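Local coordinates for protein FKBO (Streptomyces hygroscopicus, PDB 4BPS) that hydrolyses chorismate to a dihydroxycyclohexadiene carboxylic acid and pyruvate, a step in the biosynthesis of the immunosuppressants FK506 and FK520, at residues Gly47-Val51 with Gly101-Thr105; Thr65-Glu70 with Arg303-Asp307; Lys297-Arg303 with Ala324-Ile330. All blocks are in the same frame, centred on the assembly; numbering follows the deposited sequence. Where two conformers were deposited one is given.

Contact 1 of 3, residues Gly47-Val51 with Gly101-Thr105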
ATOM      1  N   GLY A  47      -9.349  -3.617  15.332  1.00  6.08           N
ATOM      2  CA  GLY A  47      -8.390  -3.355  16.383  1.00  6.20           C
ATOM      3  C   GLY A  47      -6.974  -3.477  15.840  1.00  6.00           C
ATOM      4  O   GLY A  47      -6.762  -3.609  14.625  1.00  6.86           O
ATOM      5  N   HIS A  48      -5.998  -3.390  16.740  1.00  5.72           N
ATOM      6  CA  HIS A  48      -4.614  -3.495  16.315  1.00  5.53           C
ATOM      7  C   HIS A  48      -3.834  -4.345  17.331  1.00  5.59           C
ATOM      8  O   HIS A  48      -4.342  -4.676  18.416  1.00  6.64           O
ATOM      9  CB  HIS A  48      -3.959  -2.119  16.122  1.00  5.99           C
ATOM     10  CG  HIS A  48      -3.784  -1.313  17.370  1.00  6.55           C
ATOM     11  ND1 HIS A  48      -4.749  -0.449  17.841  1.00  6.56           N
ATOM     12  CD2 HIS A  48      -2.739  -1.226  18.233  1.00  7.51           C
ATOM     13  CE1 HIS A  48      -4.303   0.121  18.953  1.00  6.93           C
ATOM     14  NE2 HIS A  48      -3.091  -0.336  19.215  1.00  8.09           N
ATOM     15  N   THR A  49      -2.623  -4.719  16.947  1.00  5.56           N
ATOM     16  CA  THR A  49      -1.718  -5.493  17.790  1.00  5.67           C
ATOM     17  C   THR A  49      -0.299  -4.952  17.591  1.00  5.85           C
ATOM     18  O   THR A  49      -0.058  -4.069  16.760  1.00  6.65           O
ATOM     19  CB  THR A  49      -1.715  -6.997  17.418  1.00  6.05           C
ATOM     20  OG1 THR A  49      -1.163  -7.164  16.101  1.00  6.28           O
ATOM     21  CG2 THR A  49      -3.091  -7.606  17.453  1.00  6.82           C
ATOM     22  N   ASP A  50       0.645  -5.535  18.326  1.00  5.63           N
ATOM     23  CA  ASP A  50       2.056  -5.303  18.024  1.00  6.10           C
ATOM     24  C   ASP A  50       2.451  -6.047  16.747  1.00  5.61           C
ATOM     25  O   ASP A  50       1.636  -6.725  16.114  1.00  5.83           O
ATOM     26  CB  ASP A  50       2.981  -5.670  19.221  1.00  7.25           C
ATOM     27  CG  ASP A  50       3.145  -7.190  19.453  1.00  8.06           C
ATOM     28  OD1 ASP A  50       2.454  -8.020  18.816  1.00  8.87           O
ATOM     29  OD2 ASP A  50       3.982  -7.546  20.317  1.00  9.40           O
ATOM     30  N   VAL A  51       3.700  -5.854  16.341  1.00  5.74           N
ATOM     31  CA  VAL A  51       4.277  -6.596  15.225  1.00  5.78           C
ATOM     32  C   VAL A  51       5.081  -7.752  15.818  1.00  6.26           C
ATOM     33  O   VAL A  51       5.860  -7.555  16.777  1.00  7.55           O
ATOM     34  CB  VAL A  51       5.204  -5.702  14.408  1.00  7.89           C
ATOM     35  CG1 VAL A  51       5.910  -6.495  13.346  1.00 10.29           C
ATOM     36  CG2 VAL A  51       4.429  -4.538  13.797  1.00  7.64           C
ATOM     37  N   GLY A 101       8.408  -6.861   5.054  1.00  4.67           N
ATOM     38  CA  GLY A 101       8.580  -6.342   6.403  1.00  4.83           C
ATOM     39  C   GLY A 101       7.379  -5.560   6.883  1.00  4.45           C
ATOM     40  O   GLY A 101       6.600  -5.002   6.091  1.00  4.69           O
ATOM     41  N   VAL A 102       7.247  -5.494   8.208  1.00  4.86           N
ATOM     42  CA  VAL A 102       6.175  -4.784   8.864  0.54  5.23           C
ATOM     43  C   VAL A 102       6.725  -4.116  10.118  1.00  4.64           C
ATOM     44  O   VAL A 102       7.493  -4.737  10.848  1.00  4.82           O
ATOM     45  CB  VAL A 102       5.122  -5.859   9.343  0.54  6.27           C
ATOM     46  CG1 VAL A 102       3.960  -5.209  10.065  0.54  5.87           C
ATOM     47  CG2 VAL A 102       4.648  -6.773   8.204  0.54  6.34           C
ATOM     48  N   VAL A 103       6.326  -2.871  10.370  1.00  4.84           N
ATOM     49  CA  VAL A 103       6.826  -2.125  11.516  1.00  4.77           C
ATOM     50  C   VAL A 103       5.781  -1.078  11.878  1.00  4.91           C
ATOM     51  O   VAL A 103       5.035  -0.612  11.016  1.00  5.33           O
ATOM     52  CB  VAL A 103       8.185  -1.461  11.184  1.00  5.68           C
ATOM     53  CG1 VAL A 103       8.114  -0.546   9.953  1.00  7.01           C
ATOM     54  CG2 VAL A 103       8.764  -0.722  12.380  1.00  6.78           C
ATOM     55  N   ARG A 104       5.679  -0.704  13.148  1.00  4.86           N
ATOM     56  CA  ARG A 104       4.731   0.329  13.533  1.00  5.05           C
ATOM     57  C   ARG A 104       5.254   1.198  14.654  1.00  5.47           C
ATOM     58  O   ARG A 104       6.197   0.824  15.364  1.00  7.07           O
ATOM     59  CB  ARG A 104       3.367  -0.306  13.862  1.00  5.80           C
ATOM     60  CG  ARG A 104       3.344  -1.159  15.122  1.00  6.21           C
ATOM     61  CD  ARG A 104       2.103  -2.034  15.223  1.00  6.09           C
ATOM     62  NE  ARG A 104       0.906  -1.199  15.256  1.00  5.40           N
ATOM     63  CZ  ARG A 104      -0.244  -1.482  14.652  1.00  4.94           C
ATOM     64  NH1 ARG A 104      -0.442  -2.653  14.043  1.00  5.34           N
ATOM     65  NH2 ARG A 104      -1.231  -0.599  14.704  1.00  5.18           N
ATOM     66  N   THR A 105       4.620   2.364  14.810  1.00  5.72           N
ATOM     67  CA  THR A 105       4.924   3.285  15.883  1.00  5.99           C
ATOM     68  C   THR A 105       3.618   3.664  16.564  1.00  6.35           C
ATOM     69  O   THR A 105       2.580   3.742  15.928  1.00  7.61           O
ATOM     70  CB  THR A 105       5.699   4.493  15.360  1.00  7.27           C
ATOM     71  OG1 THR A 105       6.131   5.287  16.467  1.00  7.89           O
ATOM     72  CG2 THR A 105       4.848   5.367  14.423  1.00  8.78           C
TER
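This is a loop laid across the face of strand 98-105 that carries Val102 and Arg104, held by side-chain contacts rather than by strand pairing. Gly47-Val51 belongs to the connection between strands 38-44 and 52-54 of the N-terminal five-stranded sheet; Gly101-Thr105 ends strand 98-105 of the six-stranded sheet of the N-terminal YjgF-like part. The touching parts run 120° apart, and their closest CA pair, Val51 and Val103, is still 6.3 Å apart, too far for a β-bridge. Strand alternation decides which residues meet the loop. Val102 and Arg104 point their CA-to-CB bonds toward it, whereas Val103 points away and packs against Leu118 and Val122 of helix 112-129, on the other face of the sheet.

Val51 makes the apolar half of the contact. Its CG2 sits 3.8 Å from CG1 of Val102 and 3.7 Å from CD of Arg104, while CG1 of Val51 comes within 3.4 Å of the Val102 carbonyl O. Thr60 of strand 57-62 touches both valines and joins the two sheets there. Arg104 then runs back along the loop past Asp50 and Thr49 to His48, whose CB is 3.4 Å from Arg104 NH2. Its guanidinium is anchored by Ala61 O, Thr60 OG1 and Gly187 O. Inside the loop, Thr49 OG1 donates to Asp50 O at 2.8 Å and also accepts from Ala61 N. The Thr49 carbonyl lies over one face of the Arg104 guanidinium, O 3.1 Å from NH1, at an angle too poor for a hydrogen bond.

Contact 2 of 3, residues Thr65-Glu70 with Arg303-Asp307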
ATOM      1  N   THR A  65     -11.124  -1.069   9.580  1.00  5.50           N
ATOM      2  CA  THR A  65     -12.567  -1.027   9.376  1.00  6.35           C
ATOM      3  C   THR A  65     -13.304  -1.035  10.706  1.00  5.75           C
ATOM      4  O   THR A  65     -12.679  -1.108  11.758  1.00  6.21           O
ATOM      5  CB  THR A  65     -13.030  -2.122   8.396  1.00  6.89           C
ATOM      6  OG1 THR A  65     -14.333  -1.744   7.896  1.00  7.28           O
ATOM      7  CG2 THR A  65     -13.019  -3.502   9.068  1.00  7.99           C
ATOM      8  N   THR A  66     -14.627  -0.904  10.644  1.00  6.17           N
ATOM      9  CA  THR A  66     -15.438  -0.645  11.829  1.00  6.75           C
ATOM     10  C   THR A  66     -16.449  -1.741  12.125  1.00  7.29           C
ATOM     11  O   THR A  66     -17.200  -1.618  13.085  1.00  8.69           O
ATOM     12  CB  THR A  66     -16.175   0.703  11.709  1.00  8.02           C
ATOM     13  OG1 THR A  66     -17.038   0.652  10.572  1.00  8.31           O
ATOM     14  CG2 THR A  66     -15.188   1.856  11.574  1.00  8.56           C
ATOM     15  N   ARG A  67     -16.484  -2.796  11.312  1.00  7.09           N
ATOM     16  CA  ARG A  67     -17.354  -3.953  11.575  1.00  8.71           C
ATOM     17  C   ARG A  67     -16.519  -5.227  11.502  1.00  9.56           C
ATOM     18  O   ARG A  67     -15.739  -5.425  10.554  1.00  9.05           O
ATOM     19  CB  ARG A  67     -18.454  -4.076  10.540  1.00 10.12           C
ATOM     20  CG  ARG A  67     -19.502  -2.995  10.584  1.00 12.04           C
ATOM     21  CD  ARG A  67     -20.483  -3.221   9.452  1.00 16.10           C
ATOM     22  NE  ARG A  67     -21.165  -4.512   9.569  1.00 19.18           N
ATOM     23  CZ  ARG A  67     -22.287  -4.716  10.254  1.00 21.68           C
ATOM     24  NH1 ARG A  67     -22.877  -3.704  10.884  1.00 23.83           N
ATOM     25  NH2 ARG A  67     -22.827  -5.928  10.296  1.00 21.38           N
ATOM     26  N   ASP A  68     -16.731  -6.147  12.450  1.00 10.58           N
ATOM     27  CA  ASP A  68     -15.984  -7.399  12.446  0.64 12.17           C
ATOM     28  C   ASP A  68     -16.266  -8.231  11.204  1.00 12.06           C
ATOM     29  O   ASP A  68     -15.395  -8.988  10.743  1.00 12.50           O
ATOM     30  CB  ASP A  68     -16.301  -8.216  13.691  0.64 13.39           C
ATOM     31  CG  ASP A  68     -15.507  -7.774  14.885  0.64 14.58           C
ATOM     32  OD1 ASP A  68     -14.536  -7.019  14.679  0.64 15.61           O
ATOM     33  OD2 ASP A  68     -15.839  -8.210  16.017  0.64 14.19           O
ATOM     34  N   ASP A  69     -17.465  -8.098  10.636  1.00 12.02           N
ATOM     35  CA  ASP A  69     -17.805  -8.916   9.465  1.00 13.30           C
ATOM     36  C   ASP A  69     -17.082  -8.425   8.189  1.00 13.03           C
ATOM     37  O   ASP A  69     -17.185  -9.056   7.143  1.00 16.41           O
ATOM     38  CB  ASP A  69     -19.320  -9.109   9.276  1.00 16.40           C
ATOM     39  CG  ASP A  69     -20.069  -7.846   8.913  1.00 18.82           C
ATOM     40  OD1 ASP A  69     -19.473  -6.786   8.650  1.00 17.87           O
ATOM     41  OD2 ASP A  69     -21.324  -7.935   8.882  1.00 21.71           O
ATOM     42  N   GLU A  70     -16.300  -7.349   8.300  1.00 11.02           N
ATOM     43  CA  GLU A  70     -15.440  -6.890   7.217  1.00 10.63           C
ATOM     44  C   GLU A  70     -13.975  -7.249   7.447  1.00  8.72           C
ATOM     45  O   GLU A  70     -13.112  -6.920   6.618  1.00  9.85           O
ATOM     46  CB  GLU A  70     -15.596  -5.378   7.048  1.00 12.09           C
ATOM     47  CG  GLU A  70     -16.948  -5.084   6.456  1.00 14.01           C
ATOM     48  CD  GLU A  70     -17.364  -3.637   6.553  1.00 14.13           C
ATOM     49  OE1 GLU A  70     -16.736  -2.850   7.316  1.00 13.94           O
ATOM     50  OE2 GLU A  70     -18.340  -3.285   5.842  1.00 15.00           O
ATOM     51  N   ARG A 303     -19.762   5.044   6.097  1.00  6.61           N
ATOM     52  CA  ARG A 303     -20.482   3.778   6.123  1.00  7.31           C
ATOM     53  C   ARG A 303     -21.638   3.778   5.133  1.00  6.59           C
ATOM     54  O   ARG A 303     -21.883   2.798   4.445  1.00  7.39           O
ATOM     55  CB  ARG A 303     -20.949   3.497   7.562  1.00  8.44           C
ATOM     56  CG  ARG A 303     -21.930   2.372   7.749  1.00  9.96           C
ATOM     57  CD  ARG A 303     -21.419   1.083   7.223  1.00 10.11           C
ATOM     58  NE  ARG A 303     -20.208   0.659   7.910  1.00 11.05           N
ATOM     59  CZ  ARG A 303     -19.454  -0.357   7.496  1.00 11.34           C
ATOM     60  NH1 ARG A 303     -19.789  -1.033   6.381  1.00 13.15           N
ATOM     61  NH2 ARG A 303     -18.375  -0.726   8.196  1.00 10.31           N
ATOM     62  N   GLU A 304     -22.348   4.904   5.036  1.00  7.11           N
ATOM     63  CA  GLU A 304     -23.517   4.985   4.183  1.00  8.36           C
ATOM     64  C   GLU A 304     -23.164   4.942   2.695  1.00  8.38           C
ATOM     65  O   GLU A 304     -24.055   4.827   1.873  1.00  9.66           O
ATOM     66  CB  GLU A 304     -24.339   6.250   4.507  1.00 10.55           C
ATOM     67  CG  GLU A 304     -23.615   7.571   4.196  1.00 11.59           C
ATOM     68  CD  GLU A 304     -24.020   8.730   5.118  1.00 14.15           C
ATOM     69  OE1 GLU A 304     -25.182   9.179   5.030  1.00 14.99           O
ATOM     70  OE2 GLU A 304     -23.192   9.211   5.920  1.00 14.36           O
ATOM     71  N   ASP A 305     -21.870   5.017   2.359  1.00  7.15           N
ATOM     72  CA  ASP A 305     -21.409   4.908   0.969  1.00  7.25           C
ATOM     73  C   ASP A 305     -20.894   3.532   0.590  1.00  7.41           C
ATOM     74  O   ASP A 305     -20.620   3.318  -0.594  1.00  7.59           O
ATOM     75  CB  ASP A 305     -20.294   5.929   0.685  1.00  7.09           C
ATOM     76  CG  ASP A 305     -20.771   7.364   0.718  1.00  7.83           C
ATOM     77  OD1 ASP A 305     -21.986   7.615   0.556  1.00  8.30           O
ATOM     78  OD2 ASP A 305     -19.903   8.265   0.843  1.00  7.86           O
ATOM     79  N   LEU A 306     -20.724   2.608   1.535  1.00  7.38           N
ATOM     80  CA  LEU A 306     -20.054   1.367   1.182  1.00  8.54           C
ATOM     81  C   LEU A 306     -20.825   0.581   0.135  1.00  8.34           C
ATOM     82  O   LEU A 306     -20.230   0.099  -0.809  1.00  8.46           O
ATOM     83  CB  LEU A 306     -19.775   0.495   2.421  1.00 12.52           C
ATOM     84  CG  LEU A 306     -18.305   0.554   2.917  1.00 15.40           C
ATOM     85  CD1 LEU A 306     -18.132   1.760   3.839  1.00 16.33           C
ATOM     86  CD2 LEU A 306     -17.786  -0.689   3.590  1.00 16.87           C
ATOM     87  N   ASP A 307     -22.138   0.459   0.279  1.00  9.36           N
ATOM     88  CA  ASP A 307     -22.872  -0.314  -0.721  1.00 11.41           C
ATOM     89  C   ASP A 307     -22.898   0.407  -2.078  1.00 10.11           C
ATOM     90  O   ASP A 307     -22.830  -0.234  -3.108  1.00 10.17           O
ATOM     91  CB  ASP A 307     -24.282  -0.643  -0.264  1.00 15.74           C
ATOM     92  CG  ASP A 307     -24.882  -1.775  -1.078  1.00 20.36           C
ATOM     93  OD1 ASP A 307     -24.320  -2.899  -1.049  1.00 21.48           O
ATOM     94  OD2 ASP A 307     -25.893  -1.542  -1.770  1.00 22.94           O
TER
HETATM   95  O   HOH W   1     -20.222   1.121  10.726  1.00 12.75           O
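Arg303 comes first, and it carries nearly all of the contact. Its CA-to-CB bond points sideways, but the side chain bends back at chi2 and chi3, both p, and brings the guanidinium up to the loop between strands 57-62 and 72-77. There it meets Glu70 in a two-pronged salt bridge: NH1 of Arg303 donates to OE2 of Glu70 at 2.7 Å, and NH2 donates to OE1 at 2.8 Å, both nearly straight. The remaining NH2 hydrogen goes to Thr66 OG1 at 3.1 Å, and Arg303 NE donates at 2.9 Å to a water that also lies 3.2 Å from the same hydroxyl oxygen. One face of the guanidinium is covered by Arg67, whose CG is 3.5 Å from Arg303 NH2; the Arg67 head itself pairs with Asp69.

Glu70 is also held within its own loop. Residues 68-70 form a short 3-10 turn, with Glu70 N bonded to Arg67 O at 3.0 Å, and Thr65 OG1 donates to Glu70 OE1 at 2.7 Å. Both threonines also reach His327 at the end of strand 323-327, tying the loop of the N-terminal sheet to a β-α-β unit of the C-terminal half.

Glu304 and Asp305 carry the chain round with helical backbone angles, Leu306 N bonds to Arg303 O at 3.1 Å, and the chain continues into helix 306-314. The CA-to-CB bond of Leu306 points toward the loop; its side chain packs on Val300 and Leu325 of strands 296-300 and 323-327, and CD2 comes 3.5 Å from Glu70 OE2.

Contact 3 of 3, residues Lys297-Arg303 with Ala324-Ile330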
ATOM      1  N   LYS A 297      -8.370  -3.774  -2.538  1.00  5.18           N
ATOM      2  CA  LYS A 297      -8.943  -3.179  -1.337  1.00  5.50           C
ATOM      3  C   LYS A 297      -9.554  -1.845  -1.728  1.00  5.02           C
ATOM      4  O   LYS A 297      -8.915  -1.051  -2.433  1.00  5.25           O
ATOM      5  CB  LYS A 297      -7.901  -3.017  -0.231  1.00  6.26           C
ATOM      6  CG  LYS A 297      -7.500  -4.392   0.337  1.00  7.13           C
ATOM      7  CD  LYS A 297      -6.028  -4.523   0.650  1.00  7.36           C
ATOM      8  CE  LYS A 297      -5.613  -3.545   1.691  1.00  6.92           C
ATOM      9  NZ  LYS A 297      -4.103  -3.419   1.745  1.00  6.70           N
ATOM     10  N   VAL A 298     -10.781  -1.627  -1.270  1.00  4.73           N
ATOM     11  CA  VAL A 298     -11.554  -0.442  -1.591  1.00  5.28           C
ATOM     12  C   VAL A 298     -11.857   0.256  -0.255  1.00  4.77           C
ATOM     13  O   VAL A 298     -12.602  -0.287   0.561  1.00  6.06           O
ATOM     14  CB  VAL A 298     -12.857  -0.822  -2.343  1.00  6.09           C
ATOM     15  CG1 VAL A 298     -13.670   0.441  -2.645  1.00  6.87           C
ATOM     16  CG2 VAL A 298     -12.538  -1.576  -3.626  1.00  6.90           C
ATOM     17  N   TYR A 299     -11.227   1.408  -0.045  1.00  4.92           N
ATOM     18  CA  TYR A 299     -11.372   2.146   1.196  1.00  5.16           C
ATOM     19  C   TYR A 299     -12.454   3.180   1.019  1.00  5.17           C
ATOM     20  O   TYR A 299     -12.430   3.921   0.025  1.00  5.51           O
ATOM     21  CB  TYR A 299     -10.061   2.841   1.517  1.00  5.62           C
ATOM     22  CG  TYR A 299      -8.833   1.952   1.537  1.00  5.23           C
ATOM     23  CD1 TYR A 299      -8.575   1.097   2.611  1.00  5.79           C
ATOM     24  CD2 TYR A 299      -7.888   1.997   0.504  1.00  5.90           C
ATOM     25  CE1 TYR A 299      -7.418   0.321   2.658  1.00  5.90           C
ATOM     26  CE2 TYR A 299      -6.726   1.228   0.535  1.00  5.45           C
ATOM     27  CZ  TYR A 299      -6.497   0.393   1.627  1.00  5.49           C
ATOM     28  OH  TYR A 299      -5.357  -0.362   1.729  1.00  6.12           O
ATOM     29  N   VAL A 300     -13.410   3.223   1.952  1.00  5.41           N
ATOM     30  CA  VAL A 300     -14.578   4.086   1.819  1.00  5.33           C
ATOM     31  C   VAL A 300     -14.770   4.864   3.105  1.00  5.23           C
ATOM     32  O   VAL A 300     -14.850   4.283   4.196  1.00  5.34           O
ATOM     33  CB  VAL A 300     -15.856   3.256   1.536  1.00  5.91           C
ATOM     34  CG1 VAL A 300     -17.049   4.160   1.329  1.00  6.66           C
ATOM     35  CG2 VAL A 300     -15.647   2.355   0.286  1.00  6.81           C
ATOM     36  N   ARG A 301     -14.849   6.193   2.985  1.00  5.63           N
ATOM     37  CA  ARG A 301     -14.890   7.059   4.161  1.00  5.71           C
ATOM     38  C   ARG A 301     -16.171   6.913   4.991  1.00  5.74           C
ATOM     39  O   ARG A 301     -16.102   6.859   6.230  1.00  6.18           O
ATOM     40  CB  ARG A 301     -14.717   8.518   3.721  1.00  5.84           C
ATOM     41  CG  ARG A 301     -14.891   9.539   4.866  1.00  6.06           C
ATOM     42  CD  ARG A 301     -14.599  10.956   4.387  1.00  6.35           C
ATOM     43  NE  ARG A 301     -13.217  11.125   3.955  1.00  6.29           N
ATOM     44  CZ  ARG A 301     -12.196  11.362   4.786  1.00  6.36           C
ATOM     45  NH1 ARG A 301     -12.391  11.512   6.096  1.00  6.92           N
ATOM     46  NH2 ARG A 301     -10.958  11.418   4.289  1.00  6.63           N
ATOM     47  N   ARG A 302     -17.324   6.929   4.323  1.00  5.94           N
ATOM     48  CA  ARG A 302     -18.619   6.906   5.011  1.00  6.45           C
ATOM     49  C   ARG A 302     -19.288   5.543   4.952  1.00  6.50           C
ATOM     50  O   ARG A 302     -19.384   4.940   3.879  1.00  6.36           O
ATOM     51  CB  ARG A 302     -19.595   7.904   4.388  1.00  7.13           C
ATOM     52  CG  ARG A 302     -19.086   9.335   4.355  1.00  7.83           C
ATOM     53  CD  ARG A 302     -20.257  10.311   4.167  1.00  9.69           C
ATOM     54  NE  ARG A 302     -21.064   9.966   2.996  1.00 10.68           N
ATOM     55  CZ  ARG A 302     -22.237  10.518   2.679  1.00 12.48           C
ATOM     56  NH1 ARG A 302     -22.778  11.462   3.453  1.00 13.25           N
ATOM     57  NH2 ARG A 302     -22.898  10.108   1.582  1.00 13.09           N
ATOM     58  N   ARG A 303     -19.762   5.044   6.097  1.00  6.61           N
ATOM     59  CA  ARG A 303     -20.482   3.778   6.123  1.00  7.31           C
ATOM     60  C   ARG A 303     -21.638   3.778   5.133  1.00  6.59           C
ATOM     61  O   ARG A 303     -21.883   2.798   4.445  1.00  7.39           O
ATOM     62  CB  ARG A 303     -20.949   3.497   7.562  1.00  8.44           C
ATOM     63  CG  ARG A 303     -21.930   2.372   7.749  1.00  9.96           C
ATOM     64  CD  ARG A 303     -21.419   1.083   7.223  1.00 10.11           C
ATOM     65  NE  ARG A 303     -20.208   0.659   7.910  1.00 11.05           N
ATOM     66  CZ  ARG A 303     -19.454  -0.357   7.496  1.00 11.34           C
ATOM     67  NH1 ARG A 303     -19.789  -1.033   6.381  1.00 13.15           N
ATOM     68  NH2 ARG A 303     -18.375  -0.726   8.196  1.00 10.31           N
ATOM     69  N   ALA A 324     -12.125  -6.469  -1.248  1.00  7.00           N
ATOM     70  CA  ALA A 324     -12.447  -6.228   0.155  1.00  7.13           C
ATOM     71  C   ALA A 324     -12.721  -4.754   0.357  1.00  6.47           C
ATOM     72  O   ALA A 324     -11.871  -3.908   0.067  1.00  7.17           O
ATOM     73  CB  ALA A 324     -11.282  -6.640   1.035  1.00  8.03           C
ATOM     74  N   LEU A 325     -13.904  -4.436   0.877  1.00  6.53           N
ATOM     75  CA  LEU A 325     -14.242  -3.046   1.215  1.00  6.72           C
ATOM     76  C   LEU A 325     -13.927  -2.808   2.687  1.00  5.94           C
ATOM     77  O   LEU A 325     -14.225  -3.647   3.531  1.00  7.27           O
ATOM     78  CB  LEU A 325     -15.713  -2.732   0.911  1.00  8.46           C
ATOM     79  CG  LEU A 325     -15.976  -2.173  -0.500  1.00 11.67           C
ATOM     80  CD1 LEU A 325     -15.711  -3.234  -1.553  1.00 12.20           C
ATOM     81  CD2 LEU A 325     -17.380  -1.619  -0.635  1.00 13.06           C
ATOM     82  N   LEU A 326     -13.312  -1.665   2.975  1.00  5.54           N
ATOM     83  CA  LEU A 326     -12.889  -1.295   4.325  1.00  5.61           C
ATOM     84  C   LEU A 326     -13.387   0.123   4.601  1.00  5.59           C
ATOM     85  O   LEU A 326     -13.136   1.025   3.806  1.00  6.82           O
ATOM     86  CB  LEU A 326     -11.367  -1.365   4.436  1.00  6.11           C
ATOM     87  CG  LEU A 326     -10.769  -2.783   4.328  1.00  6.69           C
ATOM     88  CD1 LEU A 326      -9.255  -2.705   4.110  1.00  7.46           C
ATOM     89  CD2 LEU A 326     -11.098  -3.606   5.573  1.00  7.20           C
ATOM     90  N   HIS A 327     -14.047   0.306   5.743  1.00  5.08           N
ATOM     91  CA  HIS A 327     -14.604   1.582   6.133  1.00  5.30           C
ATOM     92  C   HIS A 327     -13.547   2.361   6.904  1.00  4.80           C
ATOM     93  O   HIS A 327     -13.281   2.026   8.078  1.00  5.39           O
ATOM     94  CB  HIS A 327     -15.829   1.345   6.993  1.00  6.12           C
ATOM     95  CG  HIS A 327     -16.409   2.596   7.534  1.00  6.97           C
ATOM     96  ND1 HIS A 327     -17.021   2.656   8.763  1.00  9.10           N
ATOM     97  CD2 HIS A 327     -16.428   3.853   7.024  1.00  7.02           C
ATOM     98  CE1 HIS A 327     -17.418   3.897   8.976  1.00  9.13           C
ATOM     99  NE2 HIS A 327     -17.066   4.643   7.942  1.00  8.22           N
ATOM    100  N   THR A 328     -12.919   3.351   6.273  1.00  5.09           N
ATOM    101  CA  THR A 328     -11.841   4.093   6.912  1.00  5.60           C
ATOM    102  C   THR A 328     -11.582   5.384   6.122  1.00  5.36           C
ATOM    103  O   THR A 328     -12.016   5.527   4.983  1.00  5.89           O
ATOM    104  CB  THR A 328     -10.586   3.206   7.007  1.00  6.18           C
ATOM    105  OG1 THR A 328      -9.713   3.735   8.013  1.00  6.66           O
ATOM    106  CG2 THR A 328      -9.865   3.094   5.661  1.00  6.51           C
ATOM    107  N   ASP A 329     -10.897   6.322   6.762  1.00  5.77           N
ATOM    108  CA  ASP A 329     -10.641   7.629   6.166  1.00  6.35           C
ATOM    109  C   ASP A 329      -9.526   7.612   5.120  1.00  6.23           C
ATOM    110  O   ASP A 329      -8.698   6.690   5.071  1.00  6.18           O
ATOM    111  CB  ASP A 329     -10.283   8.632   7.254  1.00  7.45           C
ATOM    112  CG  ASP A 329     -11.480   9.059   8.115  1.00  9.10           C
ATOM    113  OD1 ASP A 329     -12.622   8.657   7.866  1.00  9.20           O
ATOM    114  OD2 ASP A 329     -11.282   9.873   9.021  1.00 10.62           O
ATOM    115  N   ILE A 330      -9.545   8.650   4.272  1.00  6.78           N
ATOM    116  CA  ILE A 330      -8.602   8.808   3.177  1.00  6.54           C
ATOM    117  C   ILE A 330      -7.641   9.983   3.492  1.00  6.05           C
ATOM    118  O   ILE A 330      -7.919  10.813   4.366  1.00  6.19           O
ATOM    119  CB  ILE A 330      -9.363   9.093   1.846  1.00  7.73           C
ATOM    120  CG1 ILE A 330     -10.677   8.280   1.753  1.00 10.12           C
ATOM    121  CG2 ILE A 330      -8.436   8.886   0.616  1.00  8.10           C
ATOM    122  CD1 ILE A 330     -10.516   6.760   1.658  1.00 10.99           C
TER
HETATM  123  O   HOH W   2     -14.074   6.299   8.164  1.00 11.32           O
HETATM  124  O   HOH W   3     -19.421   6.616   8.512  1.00 11.04           O
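His327 packs its imidazole against the chain that leaves strand 296-300: CB of Arg303 sits over the ring, 4.1 Å from its centroid and 22° off the normal, a CH-pi contact. The Arg303 guanidinium in turn lays a face on His327 CB, with NH2 3.5 Å away, before reaching on to Glu70. A water accepts from Arg303 N at 2.9 Å and, weakly, from His327 NE2 at 3.1 Å; His327 ND1 bonds to Thr66.

Behind this end the two strands pair in parallel, bonded alternately by Val298 N to Ala324 O, Leu326 N to Val298 O and Val300 N to Leu326 O, each 2.9 Å, then Thr328 N to Val300 O at 3.0 Å. They are the neighbouring strands of a β-α-β crossover whose helix, 306-314, packs on Val298, Val300 and Leu325. On that face Val298 CB meets Leu325 CD1 at 3.8 Å. The opposite face holds Lys297, Tyr299 and Leu326, with Tyr299 CE1 3.8 Å from Leu326 CD1; Glu340 of strand 337-343 binds both the lysine amine and the tyrosine hydroxyl, and Lys297 NZ also forms a salt bridge with Glu74.

Past the bridges Arg301 keeps the segments together. Its NH1 is 3.4 Å from Asp329 OD1, a charge pairing with the oxygen out of the guanidinium plane, and NH2 makes a weak 3.1 Å bond to Ile330 O while also binding Asn145. Ile330 CD1 tucks against Tyr299 CB at 3.9 Å; the Ile330 side chain touches the catalytic proton acceptor Glu338 and lies about 5 Å from the bound 3-(2-carboxyethyl)benzoic acid.

Overall arrangement
From the N terminus, contact 1 opens first: the loop after strand 38-44 waits for strand 98-105, so it closes a short, helix-free excursion joining the N-terminal sheet to the six-stranded one. Before it closes, contact 2 begins at 65-70, and its partner follows only at 303-307, over 230 residues later; the two therefore cross. Contact 2 joins the loop after strand 57-62 to the region leading into helix 306-314. Contact 3 opens after contact 1 has ended, crosses contact 2, and pairs the two strands of the β-α-β unit. Contacts 2 and 3 share Arg303, their centres 7 Å apart; contact 1 lies, centre to centre, about 22 Å from contact 2 and about 20 Å from contact 3.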